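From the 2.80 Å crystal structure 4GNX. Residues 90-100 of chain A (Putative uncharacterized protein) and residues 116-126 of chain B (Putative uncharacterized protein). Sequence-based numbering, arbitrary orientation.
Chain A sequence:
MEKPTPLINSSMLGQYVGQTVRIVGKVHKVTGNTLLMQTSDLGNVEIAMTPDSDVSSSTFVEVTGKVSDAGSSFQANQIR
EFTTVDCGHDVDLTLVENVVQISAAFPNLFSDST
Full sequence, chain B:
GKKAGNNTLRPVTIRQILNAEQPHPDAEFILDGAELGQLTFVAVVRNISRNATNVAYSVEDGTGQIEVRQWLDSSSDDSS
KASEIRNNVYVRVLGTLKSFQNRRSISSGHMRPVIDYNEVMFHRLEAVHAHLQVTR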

# COMPACT_ATOMS: atom_id res chain seq x y z
N ASP A 90 2.40 18.00 -11.89
CA ASP A 90 1.69 17.51 -10.71
C ASP A 90 2.57 16.63 -9.84
O ASP A 90 2.14 15.56 -9.41
CB ASP A 90 0.42 16.72 -11.10
CG ASP A 90 -0.71 17.61 -11.65
OD1 ASP A 90 -1.17 17.36 -12.80
OD2 ASP A 90 -1.15 18.56 -10.96
N VAL A 91 3.81 17.09 -9.60
CA VAL A 91 4.72 16.51 -8.59
C VAL A 91 4.13 16.68 -7.20
O VAL A 91 3.62 17.75 -6.89
CB VAL A 91 6.08 17.25 -8.61
CG1 VAL A 91 6.86 16.99 -7.35
CG2 VAL A 91 6.92 16.86 -9.82
N ASP A 92 4.16 15.65 -6.36
CA ASP A 92 3.64 15.72 -5.00
C ASP A 92 4.76 15.95 -4.01
O ASP A 92 5.43 15.01 -3.59
CB ASP A 92 2.91 14.43 -4.61
CG ASP A 92 2.35 14.48 -3.17
OD1 ASP A 92 2.82 15.34 -2.39
OD2 ASP A 92 1.45 13.65 -2.83
N LEU A 93 4.91 17.20 -3.58
CA LEU A 93 6.00 17.62 -2.70
C LEU A 93 6.04 16.96 -1.32
O LEU A 93 7.13 16.69 -0.81
CB LEU A 93 6.05 19.14 -2.58
CG LEU A 93 7.23 19.86 -3.25
CD1 LEU A 93 7.80 19.12 -4.46
CD2 LEU A 93 6.86 21.28 -3.63
N THR A 94 4.87 16.69 -0.73
CA THR A 94 4.80 15.98 0.53
C THR A 94 5.35 14.56 0.36
O THR A 94 6.11 14.07 1.21
CB THR A 94 3.36 15.91 1.06
OG1 THR A 94 2.83 17.24 1.17
CG2 THR A 94 3.32 15.26 2.41
N LEU A 95 4.97 13.91 -0.73
CA LEU A 95 5.55 12.61 -1.03
C LEU A 95 7.06 12.76 -1.04
O LEU A 95 7.77 11.95 -0.43
CB LEU A 95 5.08 12.06 -2.37
CG LEU A 95 5.67 10.71 -2.81
CD1 LEU A 95 5.94 9.79 -1.63
CD2 LEU A 95 4.72 10.05 -3.80
N VAL A 96 7.53 13.80 -1.71
CA VAL A 96 8.96 13.99 -1.87
C VAL A 96 9.66 14.15 -0.52
O VAL A 96 10.75 13.60 -0.31
CB VAL A 96 9.28 15.17 -2.80
CG1 VAL A 96 10.78 15.45 -2.80
CG2 VAL A 96 8.80 14.87 -4.22
N GLU A 97 9.03 14.89 0.40
CA GLU A 97 9.68 15.18 1.66
C GLU A 97 9.96 13.87 2.37
O GLU A 97 11.06 13.64 2.90
CB GLU A 97 8.85 16.13 2.51
CG GLU A 97 9.45 16.47 3.87
CD GLU A 97 10.90 16.97 3.83
OE1 GLU A 97 11.30 17.65 2.84
OE2 GLU A 97 11.66 16.70 4.80
N ASN A 98 8.97 12.98 2.30
CA ASN A 98 9.03 11.72 2.96
C ASN A 98 10.07 10.79 2.39
O ASN A 98 10.75 10.05 3.12
CB ASN A 98 7.66 11.09 2.91
CG ASN A 98 6.75 11.62 3.99
OD1 ASN A 98 6.95 11.34 5.17
ND2 ASN A 98 5.75 12.41 3.60
N VAL A 99 10.20 10.82 1.08
CA VAL A 99 11.19 10.02 0.43
C VAL A 99 12.57 10.52 0.81
O VAL A 99 13.48 9.73 1.05
CB VAL A 99 10.96 10.06 -1.07
CG1 VAL A 99 12.11 9.38 -1.83
CG2 VAL A 99 9.63 9.39 -1.35
N VAL A 100 12.73 11.84 0.92
CA VAL A 100 14.01 12.39 1.35
C VAL A 100 14.38 11.83 2.72
O VAL A 100 15.43 11.20 2.88
CB VAL A 100 14.03 13.91 1.40
CG1 VAL A 100 15.21 14.40 2.25
CG2 VAL A 100 14.11 14.45 -0.01
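Chain B (116-126) DYNEVMFHRLE

Chain B lies on chain A as a helix that follows Asp B116, packed beside helix 93-100 of chain A, and both helices run on beyond these stretches. The two axes point roughly the same way, crossing at 33° with a closest approach of 9.9 Å. Each helix is preceded by an aspartate at the N-cap: Asp A92 OD1 accepts from Leu A95 N (3.1 Å), and Asp B116 OD2 from Glu B119 N (3.3 Å). Just ahead of the chain A cap, Val A91 is extended, with phi/psi -63/135. The backbones come nearest where Val A91 CA lies 6.0 Å from Asn B118 CA; farther along, Val A99 CA and Met B121 CA are 6.6 Å apart.

At the N-terminal end two hydrogen bonds join the chains. Asn B118, chi1 m, uses both ends of its amide on the chain A backbone: ND2 donates to Asp A90 O (3.0 Å), while OD1 accepts from Asp A92 N (3.1 Å). The side chain thus bridges backbone groups on either side of Val A91, pinning the segment that leads into the chain A helix. A weak bond from Asn B118 ND2 to Asp B116 OD1 (3.5 Å) ties the same amide to its own N-cap residue. Beside these bonds is an apolar contact, Val A91 CG2 resting 3.9 Å from Tyr B117 CB.

Beyond this the contact is largely apolar. Met B121 points toward chain A and meets three residues: its CB is 4.0 Å from Leu A95 CG, its CG 4.0 Å from Val A96 CG2, and its SD 3.9 Å from Val A99 CG1. One turn on, Leu B125 CD1 rests against the adjacent methyls Leu A95 CD1 (3.7 Å) and Val A99 CG2 (3.8 Å). Val A99 has the largest covered area, its CG1 also touching the aliphatic Arg B124 CD at 3.8 Å. Altogether the two stretches bury 517 Å², both sides summed.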

# COMPACT_ATOMS: atom_id res chain seq x y z
N ASP B 116 5.26 9.98 -14.74
CA ASP B 116 5.40 11.25 -14.05
C ASP B 116 6.52 11.07 -13.02
O ASP B 116 6.97 9.95 -12.76
CB ASP B 116 4.07 11.64 -13.39
CG ASP B 116 3.59 10.62 -12.35
OD1 ASP B 116 2.55 10.85 -11.68
OD2 ASP B 116 4.25 9.57 -12.19
N TYR B 117 6.96 12.17 -12.43
CA TYR B 117 8.04 12.14 -11.46
C TYR B 117 7.68 11.38 -10.19
O TYR B 117 8.55 10.76 -9.58
CB TYR B 117 8.48 13.56 -11.09
CG TYR B 117 9.71 13.56 -10.26
CD1 TYR B 117 10.95 13.30 -10.85
CD2 TYR B 117 9.66 13.76 -8.90
CE1 TYR B 117 12.10 13.27 -10.10
CE2 TYR B 117 10.80 13.73 -8.13
CZ TYR B 117 12.03 13.49 -8.74
OH TYR B 117 13.21 13.45 -8.01
N ASN B 118 6.41 11.41 -9.80
CA ASN B 118 5.97 10.65 -8.65
C ASN B 118 6.33 9.18 -8.75
O ASN B 118 6.51 8.54 -7.72
CB ASN B 118 4.47 10.78 -8.46
CG ASN B 118 4.05 12.17 -8.07
OD1 ASN B 118 4.45 12.68 -7.03
ND2 ASN B 118 3.21 12.79 -8.89
N GLU B 119 6.41 8.63 -9.95
CA GLU B 119 6.82 7.25 -10.07
C GLU B 119 8.24 7.02 -9.55
O GLU B 119 8.50 6.01 -8.86
CB GLU B 119 6.72 6.76 -11.50
CG GLU B 119 7.00 5.26 -11.61
CD GLU B 119 6.81 4.71 -13.02
OE1 GLU B 119 6.70 5.48 -14.01
OE2 GLU B 119 6.76 3.47 -13.14
N VAL B 120 9.15 7.94 -9.88
CA VAL B 120 10.51 7.91 -9.37
C VAL B 120 10.50 7.84 -7.83
O VAL B 120 11.23 7.05 -7.21
CB VAL B 120 11.29 9.15 -9.77
CG1 VAL B 120 12.74 8.99 -9.38
CG2 VAL B 120 11.16 9.42 -11.27
N MET B 121 9.64 8.65 -7.23
CA MET B 121 9.52 8.65 -5.79
C MET B 121 8.93 7.35 -5.30
O MET B 121 9.46 6.74 -4.38
CB MET B 121 8.71 9.85 -5.33
CG MET B 121 9.34 11.17 -5.76
SD MET B 121 10.91 11.44 -4.92
CE MET B 121 12.17 10.98 -6.11
N PHE B 122 7.85 6.91 -5.92
CA PHE B 122 7.19 5.64 -5.57
C PHE B 122 8.18 4.51 -5.61
O PHE B 122 8.19 3.64 -4.74
CB PHE B 122 6.08 5.36 -6.57
CG PHE B 122 5.56 3.96 -6.51
CD1 PHE B 122 4.50 3.63 -5.66
CD2 PHE B 122 6.09 2.98 -7.33
CE1 PHE B 122 4.00 2.34 -5.61
CE2 PHE B 122 5.58 1.69 -7.28
CZ PHE B 122 4.54 1.37 -6.42
N HIS B 123 9.03 4.52 -6.62
CA HIS B 123 10.01 3.46 -6.73
C HIS B 123 11.03 3.32 -5.60
O HIS B 123 11.40 2.18 -5.24
CB HIS B 123 10.74 3.51 -8.05
CG HIS B 123 11.80 2.48 -8.11
ND1 HIS B 123 11.51 1.17 -8.00
CD2 HIS B 123 13.18 2.59 -8.15
CE1 HIS B 123 12.66 0.45 -8.04
NE2 HIS B 123 13.67 1.32 -8.13
N ARG B 124 11.52 4.43 -5.05
CA ARG B 124 12.46 4.34 -3.95
C ARG B 124 11.80 3.66 -2.76
O ARG B 124 12.41 2.81 -2.08
CB ARG B 124 12.95 5.70 -3.53
CG ARG B 124 13.96 6.30 -4.48
CD ARG B 124 14.73 7.42 -3.82
NE ARG B 124 16.00 7.61 -4.51
CZ ARG B 124 17.08 8.20 -4.00
NH1 ARG B 124 17.07 8.66 -2.76
NH2 ARG B 124 18.17 8.31 -4.74
N LEU B 125 10.54 4.00 -2.54
CA LEU B 125 9.78 3.47 -1.41
C LEU B 125 9.51 2.00 -1.61
O LEU B 125 9.43 1.23 -0.65
CB LEU B 125 8.48 4.24 -1.21
CG LEU B 125 8.66 5.73 -0.87
CD1 LEU B 125 7.32 6.43 -0.74
CD2 LEU B 125 9.47 5.92 0.41
N GLU B 126 9.36 1.59 -2.85
CA GLU B 126 9.00 0.22 -3.12
C GLU B 126 10.20 -0.65 -2.80
O GLU B 126 10.04 -1.72 -2.23
CB GLU B 126 8.56 0.08 -4.57
CG GLU B 126 7.50 -1.00 -4.76
CD GLU B 126 7.13 -1.25 -6.22
OE1 GLU B 126 6.16 -2.03 -6.41
OE2 GLU B 126 7.80 -0.68 -7.15